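Local structure of aldehyde dehydrogenase family protein (Pseudomonas syringae pv. tomato, 5IUV) at residues F37-P42 and R46-V51; P166-L171 and E401-V406; S193-L198 and L344-Q349. The protein oxidises aldehydes with NAD+ as an aldehyde dehydrogenase, probably converting indole-3-acetaldehyde to the auxin indole-3-acetic acid. All coordinates share one frame; numbering follows the deposited sequence.

In the fold
The three contacts step inward from the chain's surface to the bound NAD. Interaction 1, a beta hairpin, lies with its centre about 22 Å from the centre of the chain, interaction 3 about 14 Å and interaction 2 about 8 Å. Interaction 3 is the middle link, its centre about 10 Å from each of the others. Toward the hairpin, Phe-37 CE1 lies 3.4 Å from Glu-194 O; toward interaction 2, Lys-195 CD lies 3.3 Å from Trp-167 CD1. Interactions 2 and 3 both touch NAD, at the nicotinamide ribose, nicotinamide and diphosphate in one case and the adenosine ribose in the other. Interaction 1 stays back, the Phe-37 side chain being about 9 Å from the bound NAD.

Interaction 1 of 3, residues F37-P42 and R46-V51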
loop_
_atom_site.group_PDB
_atom_site.type_symbol
_atom_site.label_atom_id
_atom_site.label_comp_id
_atom_site.label_asym_id
_atom_site.label_seq_id
_atom_site.Cartn_x
_atom_site.Cartn_y
_atom_site.Cartn_z
ATOM N N PHE A 37 48.078 -2.166 -0.270
ATOM C CA PHE A 37 48.229 -2.977 0.934
ATOM C C PHE A 37 48.178 -4.452 0.552
ATOM O O PHE A 37 47.519 -4.826 -0.423
ATOM C CB PHE A 37 47.160 -2.641 1.987
ATOM C CG PHE A 37 45.743 -2.952 1.567
ATOM C CD1 PHE A 37 45.182 -4.193 1.834
ATOM C CD2 PHE A 37 44.957 -1.987 0.952
ATOM C CE1 PHE A 37 43.870 -4.482 1.462
ATOM C CE2 PHE A 37 43.643 -2.265 0.580
ATOM C CZ PHE A 37 43.097 -3.511 0.838
ATOM N N ASP A 38 48.888 -5.283 1.307
ATOM C CA ASP A 38 48.910 -6.717 1.038
ATOM C C ASP A 38 47.592 -7.375 1.422
ATOM O O ASP A 38 47.118 -7.230 2.545
ATOM C CB ASP A 38 50.059 -7.390 1.790
ATOM C CG ASP A 38 51.423 -6.973 1.279
ATOM O OD1 ASP A 38 51.506 -6.343 0.205
ATOM O OD2 ASP A 38 52.420 -7.292 1.957
ATOM N N CYS A 39 46.997 -8.085 0.471
ATOM C CA CYS A 39 45.815 -8.887 0.742
ATOM C C CYS A 39 46.259 -10.307 1.082
ATOM O O CYS A 39 46.675 -11.061 0.200
ATOM C CB CYS A 39 44.863 -8.884 -0.462
ATOM S SG CYS A 39 43.272 -9.712 -0.193
ATOM N N ILE A 40 46.167 -10.656 2.363
ATOM C CA ILE A 40 46.660 -11.933 2.883
ATOM C C ILE A 40 45.525 -12.916 3.170
ATOM O O ILE A 40 44.533 -12.554 3.795
ATOM C CB ILE A 40 47.473 -11.718 4.182
ATOM C CG1 ILE A 40 48.663 -10.793 3.923
ATOM C CG2 ILE A 40 47.938 -13.047 4.758
ATOM C CD1 ILE A 40 49.626 -11.326 2.890
ATOM N N SER A 41 45.675 -14.160 2.721
ATOM C CA SER A 41 44.655 -15.182 2.949
ATOM C C SER A 41 44.757 -15.825 4.327
ATOM O O SER A 41 45.828 -16.269 4.721
ATOM C CB SER A 41 44.752 -16.276 1.889
ATOM O OG SER A 41 43.785 -17.279 2.129
ATOM N N PRO A 42 43.635 -15.898 5.055
ATOM C CA PRO A 42 43.644 -16.590 6.352
ATOM C C PRO A 42 43.596 -18.116 6.221
ATOM O O PRO A 42 43.663 -18.822 7.231
ATOM C CB PRO A 42 42.385 -16.064 7.039
ATOM C CG PRO A 42 41.469 -15.702 5.902
ATOM C CD PRO A 42 42.369 -15.183 4.815
ATOM N N ARG A 46 48.895 -17.091 2.521
ATOM C CA ARG A 46 49.458 -16.764 1.212
ATOM C C ARG A 46 49.099 -15.340 0.799
ATOM O O ARG A 46 48.073 -14.795 1.225
ATOM C CB ARG A 46 48.977 -17.748 0.148
ATOM C CG ARG A 46 47.545 -17.508 -0.315
ATOM C CD ARG A 46 47.101 -18.548 -1.330
ATOM N NE ARG A 46 46.967 -19.870 -0.727
ATOM C CZ ARG A 46 46.514 -20.943 -1.368
ATOM N NH1 ARG A 46 46.145 -20.855 -2.641
ATOM N NH2 ARG A 46 46.429 -22.106 -0.734
ATOM N N LEU A 47 49.947 -14.742 -0.033
ATOM C CA LEU A 47 49.662 -13.421 -0.575
ATOM C C LEU A 47 48.756 -13.554 -1.787
ATOM O O LEU A 47 49.113 -14.196 -2.773
ATOM C CB LEU A 47 50.946 -12.689 -0.957
ATOM C CG LEU A 47 50.769 -11.334 -1.648
ATOM C CD1 LEU A 47 50.201 -10.284 -0.697
ATOM C CD2 LEU A 47 52.086 -10.859 -2.245
ATOM N N LEU A 48 47.584 -12.938 -1.711
ATOM C CA LEU A 48 46.623 -13.002 -2.798
ATOM C C LEU A 48 46.872 -11.924 -3.842
ATOM O O LEU A 48 46.867 -12.198 -5.040
ATOM C CB LEU A 48 45.199 -12.873 -2.254
ATOM C CG LEU A 48 44.745 -13.993 -1.322
ATOM C CD1 LEU A 48 43.326 -13.732 -0.815
ATOM C CD2 LEU A 48 44.843 -15.349 -2.028
ATOM N N ALA A 49 47.075 -10.695 -3.378
ATOM C CA ALA A 49 47.233 -9.558 -4.272
ATOM C C ALA A 49 47.716 -8.333 -3.530
ATOM O O ALA A 49 47.517 -8.204 -2.319
ATOM C CB ALA A 49 45.920 -9.241 -4.974
ATOM N N LYS A 50 48.348 -7.428 -4.268
ATOM C CA LYS A 50 48.604 -6.096 -3.755
ATOM C C LYS A 50 47.435 -5.233 -4.209
ATOM O O LYS A 50 47.197 -5.063 -5.403
ATOM C CB LYS A 50 49.954 -5.563 -4.239
ATOM C CG LYS A 50 51.149 -6.319 -3.636
ATOM C CD LYS A 50 52.468 -5.583 -3.842
ATOM C CE LYS A 50 53.623 -6.301 -3.146
ATOM N NZ LYS A 50 53.546 -6.235 -1.660
ATOM N N VAL A 51 46.684 -4.724 -3.239
ATOM C CA VAL A 51 45.431 -4.035 -3.504
ATOM C C VAL A 51 45.580 -2.526 -3.344
ATOM O O VAL A 51 46.218 -2.067 -2.402
ATOM C CB VAL A 51 44.323 -4.547 -2.557
ATOM C CG1 VAL A 51 43.027 -3.764 -2.740
ATOM C CG2 VAL A 51 44.101 -6.037 -2.771
#
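A two-stranded antiparallel beta hairpin joins residues 37-40 to 47-51, with Phe-37 and Val-51 as a hydrogen-bonded pair. Phe-37 N donates to Val-51 O at 2.8 Å, and Val-51 N bonds back to Phe-37 O. The strand axes run 159° apart in direction and approach to 4.8 Å. Ser-41 N to Arg-46 O adds a further bond just past the strand end, at 2.9 Å.

The alternation of side chains between the two faces is broken in 46-51 by a classic beta bulge: Leu-48 and Ala-49 lie opposite Cys-39, whose O accepts from Leu-48 N and whose N donates to Ala-49 O, and Leu-48 has a helical backbone conformation. Phe-37, Cys-39 and Val-51 share one face, which packs on helix 198-210 through Leu-198 and Ile-201. With CG between its backbone N and carbonyl carbon (chi1 64°), the Phe-37 ring lies alongside Val-51, whose CB makes a CH-pi contact 4.0 Å from the ring centroid, over the face but offset toward the rim. Val-51 CG2 reaches the other way, to Cys-39 CB at 3.7 Å.

The face of Asp-38, Ile-40, Leu-47 and Lys-50 is largely exposed. There Lys-50 NZ meets Asp-38 OD1 at 2.8 Å on its syn side, a salt bridge reached by an extended chain that bends at its last torsion (chi4 -69°). Ile-40 CD1 touches Leu-47 CD1 at 3.8 Å.

Interaction 2 of 3, residues P166-L171 and E401-V406. With NAD (nicotinamide-adenine-dinucleotide), chain C.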
loop_
_atom_site.group_PDB
_atom_site.type_symbol
_atom_site.label_atom_id
_atom_site.label_comp_id
_atom_site.label_asym_id
_atom_site.label_seq_id
_atom_site.Cartn_x
_atom_site.Cartn_y
_atom_site.Cartn_z
ATOM N N PRO A 166 31.278 -4.629 5.477
ATOM C CA PRO A 166 32.246 -5.378 6.279
ATOM C C PRO A 166 32.779 -6.618 5.576
ATOM O O PRO A 166 32.497 -6.842 4.396
ATOM C CB PRO A 166 31.424 -5.775 7.502
ATOM C CG PRO A 166 30.080 -6.077 6.902
ATOM C CD PRO A 166 29.902 -5.089 5.752
ATOM N N TRP A 167 33.512 -7.438 6.319
ATOM C CA TRP A 167 34.236 -8.560 5.728
ATOM C C TRP A 167 33.587 -9.930 5.935
ATOM O O TRP A 167 34.062 -10.916 5.379
ATOM C CB TRP A 167 35.667 -8.595 6.281
ATOM C CG TRP A 167 35.714 -8.565 7.786
ATOM C CD1 TRP A 167 35.951 -7.477 8.577
ATOM C CD2 TRP A 167 35.497 -9.668 8.677
ATOM N NE1 TRP A 167 35.910 -7.837 9.904
ATOM C CE2 TRP A 167 35.627 -9.174 9.993
ATOM C CE3 TRP A 167 35.207 -11.022 8.491
ATOM C CZ2 TRP A 167 35.477 -9.985 11.113
ATOM C CZ3 TRP A 167 35.051 -11.827 9.607
ATOM C CH2 TRP A 167 35.194 -11.307 10.902
ATOM N N ASN A 168 32.512 -10.017 6.724
ATOM C CA ASN A 168 32.014 -11.343 7.095
ATOM C C ASN A 168 31.140 -11.976 6.010
ATOM O O ASN A 168 31.129 -13.200 5.861
ATOM C CB ASN A 168 31.262 -11.296 8.426
ATOM C CG ASN A 168 29.987 -10.481 8.356
ATOM O OD1 ASN A 168 29.933 -9.438 7.700
ATOM N ND2 ASN A 168 28.950 -10.953 9.039
ATOM N N PHE A 169 30.415 -11.147 5.266
ATOM C CA PHE A 169 29.740 -11.575 4.040
ATOM C C PHE A 169 30.009 -10.540 2.948
ATOM O O PHE A 169 29.104 -9.787 2.587
ATOM C CB PHE A 169 28.227 -11.723 4.235
ATOM C CG PHE A 169 27.822 -12.789 5.209
ATOM C CD1 PHE A 169 27.633 -14.096 4.790
ATOM C CD2 PHE A 169 27.576 -12.476 6.537
ATOM C CE1 PHE A 169 27.244 -15.080 5.688
ATOM C CE2 PHE A 169 27.179 -13.453 7.436
ATOM C CZ PHE A 169 27.011 -14.755 7.010
ATOM N N PRO A 170 31.243 -10.503 2.418
ATOM C CA PRO A 170 31.690 -9.384 1.571
ATOM C C PRO A 170 30.791 -9.129 0.365
ATOM O O PRO A 170 30.292 -8.014 0.190
ATOM C CB PRO A 170 33.090 -9.824 1.109
ATOM C CG PRO A 170 33.539 -10.802 2.132
ATOM C CD PRO A 170 32.298 -11.518 2.594
ATOM N N LEU A 171 30.577 -10.149 -0.458
ATOM C CA LEU A 171 29.760 -9.951 -1.653
ATOM C C LEU A 171 28.283 -9.789 -1.307
ATOM O O LEU A 171 27.602 -8.916 -1.855
ATOM C CB LEU A 171 29.945 -11.106 -2.641
ATOM C CG LEU A 171 29.107 -10.980 -3.921
ATOM C CD1 LEU A 171 29.446 -9.692 -4.657
ATOM C CD2 LEU A 171 29.319 -12.170 -4.834
ATOM N N GLU A 401 29.545 -8.099 22.049
ATOM C CA GLU A 401 29.601 -8.900 20.831
ATOM C C GLU A 401 30.997 -9.477 20.648
ATOM O O GLU A 401 31.985 -8.738 20.633
ATOM C CB GLU A 401 29.223 -8.069 19.603
ATOM C CG GLU A 401 29.183 -8.888 18.320
ATOM C CD GLU A 401 28.734 -8.081 17.112
ATOM O OE1 GLU A 401 29.170 -6.919 16.973
ATOM O OE2 GLU A 401 27.944 -8.613 16.304
ATOM N N ILE A 402 31.081 -10.795 20.497
ATOM C CA ILE A 402 32.375 -11.461 20.393
ATOM C C ILE A 402 32.777 -11.675 18.933
ATOM O O ILE A 402 33.951 -11.544 18.577
ATOM C CB ILE A 402 32.354 -12.807 21.136
ATOM C CG1 ILE A 402 32.038 -12.576 22.618
ATOM C CG2 ILE A 402 33.686 -13.538 20.971
ATOM C CD1 ILE A 402 31.631 -13.835 23.375
ATOM N N PHE A 403 31.792 -11.990 18.100
ATOM C CA PHE A 403 32.007 -12.237 16.673
ATOM C C PHE A 403 32.982 -13.389 16.451
ATOM O O PHE A 403 33.871 -13.323 15.601
ATOM C CB PHE A 403 32.500 -10.974 15.962
ATOM C CG PHE A 403 31.847 -10.747 14.626
ATOM C CD1 PHE A 403 30.470 -10.711 14.519
ATOM C CD2 PHE A 403 32.611 -10.570 13.485
ATOM C CE1 PHE A 403 29.864 -10.507 13.294
ATOM C CE2 PHE A 403 32.016 -10.357 12.261
ATOM C CZ PHE A 403 30.637 -10.326 12.160
ATOM N N GLY A 404 32.798 -14.440 17.239
ATOM C CA GLY A 404 33.469 -15.706 17.037
ATOM C C GLY A 404 32.465 -16.772 17.427
ATOM O O GLY A 404 31.352 -16.444 17.841
ATOM N N PRO A 405 32.842 -18.050 17.309
ATOM C CA PRO A 405 31.877 -19.110 17.630
ATOM C C PRO A 405 31.803 -19.388 19.128
ATOM O O PRO A 405 32.088 -20.508 19.561
ATOM C CB PRO A 405 32.427 -20.316 16.869
ATOM C CG PRO A 405 33.917 -20.094 16.872
ATOM C CD PRO A 405 34.140 -18.592 16.863
ATOM N N VAL A 406 31.429 -18.375 19.905
ATOM C CA VAL A 406 31.385 -18.475 21.360
ATOM C C VAL A 406 29.960 -18.294 21.883
ATOM O O VAL A 406 29.381 -17.217 21.751
ATOM C CB VAL A 406 32.299 -17.429 22.019
ATOM C CG1 VAL A 406 32.252 -17.552 23.534
ATOM C CG2 VAL A 406 33.735 -17.585 21.516
HETATM P PA NAD C . 34.011 -2.133 11.237
HETATM O O1A NAD C . 33.063 -1.258 11.965
HETATM O O2A NAD C . 35.402 -2.173 11.836
HETATM O O5B NAD C . 34.109 -1.691 9.725
HETATM C C5B NAD C . 33.087 -1.887 8.726
HETATM C C4B NAD C . 33.503 -1.103 7.507
HETATM O O4B NAD C . 33.699 0.278 7.881
HETATM C C3B NAD C . 34.789 -1.532 6.794
HETATM O O3B NAD C . 34.665 -1.373 5.385
HETATM C C2B NAD C . 35.831 -0.565 7.360
HETATM O O2B NAD C . 36.941 -0.390 6.484
HETATM C C1B NAD C . 34.992 0.701 7.502
HETATM N N9A NAD C . 35.456 1.691 8.470
HETATM C C8A NAD C . 36.239 1.485 9.575
HETATM N N7A NAD C . 36.575 2.583 10.208
HETATM C C5A NAD C . 35.946 3.587 9.478
HETATM C C6A NAD C . 35.865 4.983 9.662
HETATM N N6A NAD C . 36.504 5.648 10.631
HETATM N N1A NAD C . 35.109 5.686 8.786
HETATM C C2A NAD C . 34.501 5.034 7.789
HETATM N N3A NAD C . 34.517 3.728 7.508
HETATM C C4A NAD C . 35.255 3.050 8.406
HETATM O O3 NAD C . 33.430 -3.629 11.213
HETATM P PN NAD C . 33.983 -5.029 10.655
HETATM O O1N NAD C . 35.005 -5.494 11.622
HETATM O O2N NAD C . 34.361 -4.864 9.233
HETATM O O5D NAD C . 32.678 -5.951 10.674
HETATM C C5D NAD C . 32.214 -6.607 11.875
HETATM C C4D NAD C . 31.017 -5.847 12.392
HETATM O O4D NAD C . 29.983 -5.836 11.381
HETATM C C3D NAD C . 30.354 -6.447 13.625
HETATM O O3D NAD C . 30.086 -5.424 14.578
HETATM C C2D NAD C . 29.073 -7.050 13.038
HETATM O O2D NAD C . 27.961 -7.151 13.924
HETATM C C1D NAD C . 28.722 -6.045 11.918
HETATM N N1N NAD C . 27.811 -6.692 10.881
HETATM C C2N NAD C . 26.488 -6.188 10.844
HETATM C C3N NAD C . 25.598 -6.668 9.896
HETATM C C7N NAD C . 24.156 -6.231 9.845
HETATM O O7N NAD C . 23.679 -5.558 10.784
HETATM N N7N NAD C . 23.419 -6.674 8.856
HETATM C C4N NAD C . 26.029 -7.659 9.011
HETATM C C5N NAD C . 27.323 -8.162 9.088
HETATM C C6N NAD C . 28.205 -7.659 10.032
#
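Phe-403 turns the edge of its ring toward the face of Trp-167 in an offset edge-to-face pair: the ring centroids lie 5.5 Å apart and the planes meet at 79°. CE2 comes to 3.6 Å from Trp-167 CH2, and CZ is as close to Asn-168 ND2, which comes in at the edge of the ring. One face of Phe-403 is taken by the nicotinamide ribose, with CE1 3.6 Å from NAD C2D.

This arrangement belongs to the NAD pocket of the aldehyde dehydrogenase fold, where the loop leading into helix 170-183 meets the loop before strand 406-412. Asn-168 also binds (indol-3-yl)acetate, so cofactor and probable product sites adjoin here. Glu-401 grips the same ribose with both carboxylate oxygens: NAD O2D donates to OE2 at 2.8 Å and NAD O3D to OE1 at 3.0 Å. Its chain is extended, CG lying anti to the backbone N (chi1 -176°), which carries the carboxylate out to the two hydroxyls. Trp-167 NE1 makes a weak, bent bond to the diphosphate oxygen O1N of NAD.

In the next shell, Glu-300 O accepts from Asn-168 ND2 and helps fix the amide beside the nicotinamide, while Gln-349 of helix 347-362 packs against both Trp-167 and Phe-403.

Interaction 3 of 3, residues S193-L198 and L344-Q349; sequences SEKSPL and LVDTQQ. With NAD (nicotinamide-adenine-dinucleotide), chain C.
The charged contact is between Lys-195 and Asp-346, whose side chains cross at about a right angle. Lys-195 NZ lies 3.4 Å from Asp-346 OD2, a long salt bridge without the geometry of a hydrogen bond; the carbon before it, CE, comes nearer to the same oxygen, at 3.0 Å. The lysine chain bends at its last torsion (chi4 57°), so that the carboxylate is met by the flank of the chain as well as by its ammonium end.

Hydrogen bonds within each segment orient the Asp-346 carboxylate and the backbone of Lys-195. Asp-346 is the N-cap of helix 347-362: its OD1 accepts from Gln-349 N at 2.8 Å, nearly along the C-O axis, which leaves OD2 to face the lysine. On the lysine side, residues 193-196 form a type I beta turn closed by Ser-196 N to Ser-193 O. Ser-193 OG also accepts from Lys-195 N at 3.0 Å, an ST turn that secures the base of the lysine.

Between the two segments sits a water, 3.1 Å from both Lys-195 O and Val-345 O and within bonding range of each carbonyl.

Apolar contact is slight, with Val-345 CG2 4.1 Å from Lys-195 CB.

Ligand contact comes from the same turn: Glu-194 OE1 accepts from NAD O2B at 2.7 Å, a hold on the adenosine ribose.

The turn follows strand 187-191 and leads into helix 198-210, while its partner starts helix 347-362. Trp-167 packs against both Lys-195 and Val-345, Met-109 of helix 98-109 also touches Val-345, and the hairpin strands 36-40 and 47-52 cover Pro-197 and Leu-198.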
loop_
_atom_site.group_PDB
_atom_site.type_symbol
_atom_site.label_atom_id
_atom_site.label_comp_id
_atom_site.label_asym_id
_atom_site.label_seq_id
_atom_site.Cartn_x
_atom_site.Cartn_y
_atom_site.Cartn_z
ATOM N N SER A 193 35.520 -3.733 2.867
ATOM C CA SER A 193 36.457 -3.878 3.970
ATOM C C SER A 193 37.872 -4.137 3.461
ATOM O O SER A 193 38.078 -4.881 2.499
ATOM C CB SER A 193 36.018 -5.015 4.892
ATOM O OG SER A 193 37.026 -5.310 5.837
ATOM N N GLU A 194 38.852 -3.531 4.117
ATOM C CA GLU A 194 40.243 -3.812 3.794
ATOM C C GLU A 194 40.595 -5.274 4.074
ATOM O O GLU A 194 41.601 -5.777 3.583
ATOM C CB GLU A 194 41.178 -2.883 4.574
ATOM C CG GLU A 194 41.198 -3.114 6.077
ATOM C CD GLU A 194 40.147 -2.313 6.842
ATOM O OE1 GLU A 194 39.187 -1.793 6.230
ATOM O OE2 GLU A 194 40.288 -2.209 8.078
ATOM N N LYS A 195 39.763 -5.963 4.854
ATOM C CA LYS A 195 39.999 -7.381 5.125
ATOM C C LYS A 195 39.399 -8.292 4.058
ATOM O O LYS A 195 39.629 -9.500 4.066
ATOM C CB LYS A 195 39.434 -7.767 6.494
ATOM C CG LYS A 195 40.100 -7.066 7.695
ATOM C CD LYS A 195 39.195 -7.176 8.923
ATOM C CE LYS A 195 39.949 -7.200 10.240
ATOM N NZ LYS A 195 40.816 -6.022 10.440
ATOM N N SER A 196 38.618 -7.725 3.148
ATOM C CA SER A 196 37.967 -8.531 2.117
ATOM C C SER A 196 37.608 -7.723 0.868
ATOM O O SER A 196 36.431 -7.601 0.525
ATOM C CB SER A 196 36.705 -9.181 2.685
ATOM O OG SER A 196 35.769 -8.191 3.080
ATOM N N PRO A 197 38.619 -7.172 0.177
ATOM C CA PRO A 197 38.336 -6.270 -0.944
ATOM C C PRO A 197 38.031 -6.987 -2.252
ATOM O O PRO A 197 37.496 -6.368 -3.155
ATOM C CB PRO A 197 39.641 -5.479 -1.086
ATOM C CG PRO A 197 40.688 -6.453 -0.665
ATOM C CD PRO A 197 40.068 -7.291 0.433
ATOM N N LEU A 198 38.380 -8.261 -2.355
ATOM C CA LEU A 198 38.535 -8.882 -3.671
ATOM C C LEU A 198 37.250 -9.036 -4.492
ATOM O O LEU A 198 37.254 -8.714 -5.683
ATOM C CB LEU A 198 39.213 -10.245 -3.521
ATOM C CG LEU A 198 40.649 -10.190 -2.983
ATOM C CD1 LEU A 198 41.298 -11.570 -3.035
ATOM C CD2 LEU A 198 41.488 -9.159 -3.740
ATOM N N LEU A 344 38.989 -17.994 10.929
ATOM C CA LEU A 344 38.620 -16.626 11.294
ATOM C C LEU A 344 39.381 -15.675 10.377
ATOM O O LEU A 344 40.450 -16.018 9.880
ATOM C CB LEU A 344 38.936 -16.329 12.758
ATOM C CG LEU A 344 38.178 -17.151 13.799
ATOM C CD1 LEU A 344 38.672 -16.800 15.192
ATOM C CD2 LEU A 344 36.693 -16.900 13.687
ATOM N N VAL A 345 38.845 -14.478 10.175
ATOM C CA VAL A 345 39.305 -13.618 9.087
ATOM C C VAL A 345 40.789 -13.231 9.179
ATOM O O VAL A 345 41.451 -13.089 8.147
ATOM C CB VAL A 345 38.443 -12.338 9.001
ATOM C CG1 VAL A 345 38.707 -11.412 10.192
ATOM C CG2 VAL A 345 38.679 -11.619 7.670
ATOM N N ASP A 346 41.315 -13.077 10.395
ATOM C CA ASP A 346 42.737 -12.785 10.578
ATOM C C ASP A 346 43.191 -12.968 12.027
ATOM O O ASP A 346 42.389 -13.299 12.904
ATOM C CB ASP A 346 43.079 -11.361 10.104
ATOM C CG ASP A 346 42.307 -10.269 10.851
ATOM O OD1 ASP A 346 41.725 -10.527 11.926
ATOM O OD2 ASP A 346 42.306 -9.123 10.357
ATOM N N THR A 347 44.480 -12.736 12.265
ATOM C CA THR A 347 45.079 -12.907 13.584
ATOM C C THR A 347 44.466 -11.958 14.614
ATOM O O THR A 347 44.246 -12.334 15.768
ATOM C CB THR A 347 46.608 -12.687 13.529
ATOM O OG1 THR A 347 47.199 -13.645 12.639
ATOM C CG2 THR A 347 47.225 -12.837 14.909
ATOM N N GLN A 348 44.185 -10.734 14.180
ATOM C CA GLN A 348 43.568 -9.718 15.027
ATOM C C GLN A 348 42.213 -10.183 15.562
ATOM O O GLN A 348 41.930 -10.080 16.760
ATOM C CB GLN A 348 43.411 -8.412 14.246
ATOM C CG GLN A 348 42.723 -7.291 15.005
ATOM C CD GLN A 348 43.390 -5.949 14.774
ATOM O OE1 GLN A 348 44.531 -5.736 15.180
ATOM N NE2 GLN A 348 42.683 -5.040 14.108
ATOM N N GLN A 349 41.385 -10.706 14.664
ATOM C CA GLN A 349 40.069 -11.205 15.042
ATOM C C GLN A 349 40.190 -12.396 15.982
ATOM O O GLN A 349 39.489 -12.473 16.990
ATOM C CB GLN A 349 39.264 -11.596 13.802
ATOM C CG GLN A 349 37.846 -12.039 14.110
ATOM C CD GLN A 349 37.036 -10.944 14.779
ATOM O OE1 GLN A 349 37.105 -9.778 14.386
ATOM N NE2 GLN A 349 36.277 -11.311 15.802
HETATM P PA NAD C . 34.011 -2.133 11.237
HETATM O O1A NAD C . 33.063 -1.258 11.965
HETATM O O2A NAD C . 35.402 -2.173 11.836
HETATM O O5B NAD C . 34.109 -1.691 9.725
HETATM C C5B NAD C . 33.087 -1.887 8.726
HETATM C C4B NAD C . 33.503 -1.103 7.507
HETATM O O4B NAD C . 33.699 0.278 7.881
HETATM C C3B NAD C . 34.789 -1.532 6.794
HETATM O O3B NAD C . 34.665 -1.373 5.385
HETATM C C2B NAD C . 35.831 -0.565 7.360
HETATM O O2B NAD C . 36.941 -0.390 6.484
HETATM C C1B NAD C . 34.992 0.701 7.502
HETATM N N9A NAD C . 35.456 1.691 8.470
HETATM C C8A NAD C . 36.239 1.485 9.575
HETATM N N7A NAD C . 36.575 2.583 10.208
HETATM C C5A NAD C . 35.946 3.587 9.478
HETATM C C6A NAD C . 35.865 4.983 9.662
HETATM N N6A NAD C . 36.504 5.648 10.631
HETATM N N1A NAD C . 35.109 5.686 8.786
HETATM C C2A NAD C . 34.501 5.034 7.789
HETATM N N3A NAD C . 34.517 3.728 7.508
HETATM C C4A NAD C . 35.255 3.050 8.406
HETATM O O3 NAD C . 33.430 -3.629 11.213
HETATM P PN NAD C . 33.983 -5.029 10.655
HETATM O O1N NAD C . 35.005 -5.494 11.622
HETATM O O2N NAD C . 34.361 -4.864 9.233
HETATM O O5D NAD C . 32.678 -5.951 10.674
HETATM C C5D NAD C . 32.214 -6.607 11.875
HETATM C C4D NAD C . 31.017 -5.847 12.392
HETATM O O4D NAD C . 29.983 -5.836 11.381
HETATM C C3D NAD C . 30.354 -6.447 13.625
HETATM O O3D NAD C . 30.086 -5.424 14.578
HETATM C C2D NAD C . 29.073 -7.050 13.038
HETATM O O2D NAD C . 27.961 -7.151 13.924
HETATM C C1D NAD C . 28.722 -6.045 11.918
HETATM N N1N NAD C . 27.811 -6.692 10.881
HETATM C C2N NAD C . 26.488 -6.188 10.844
HETATM C C3N NAD C . 25.598 -6.668 9.896
HETATM C C7N NAD C . 24.156 -6.231 9.845
HETATM O O7N NAD C . 23.679 -5.558 10.784
HETATM N N7N NAD C . 23.419 -6.674 8.856
HETATM C C4N NAD C . 26.029 -7.659 9.011
HETATM C C5N NAD C . 27.323 -8.162 9.088
HETATM C C6N NAD C . 28.205 -7.659 10.032
HETATM O O HOH W 1 41.711 -11.044 5.782
#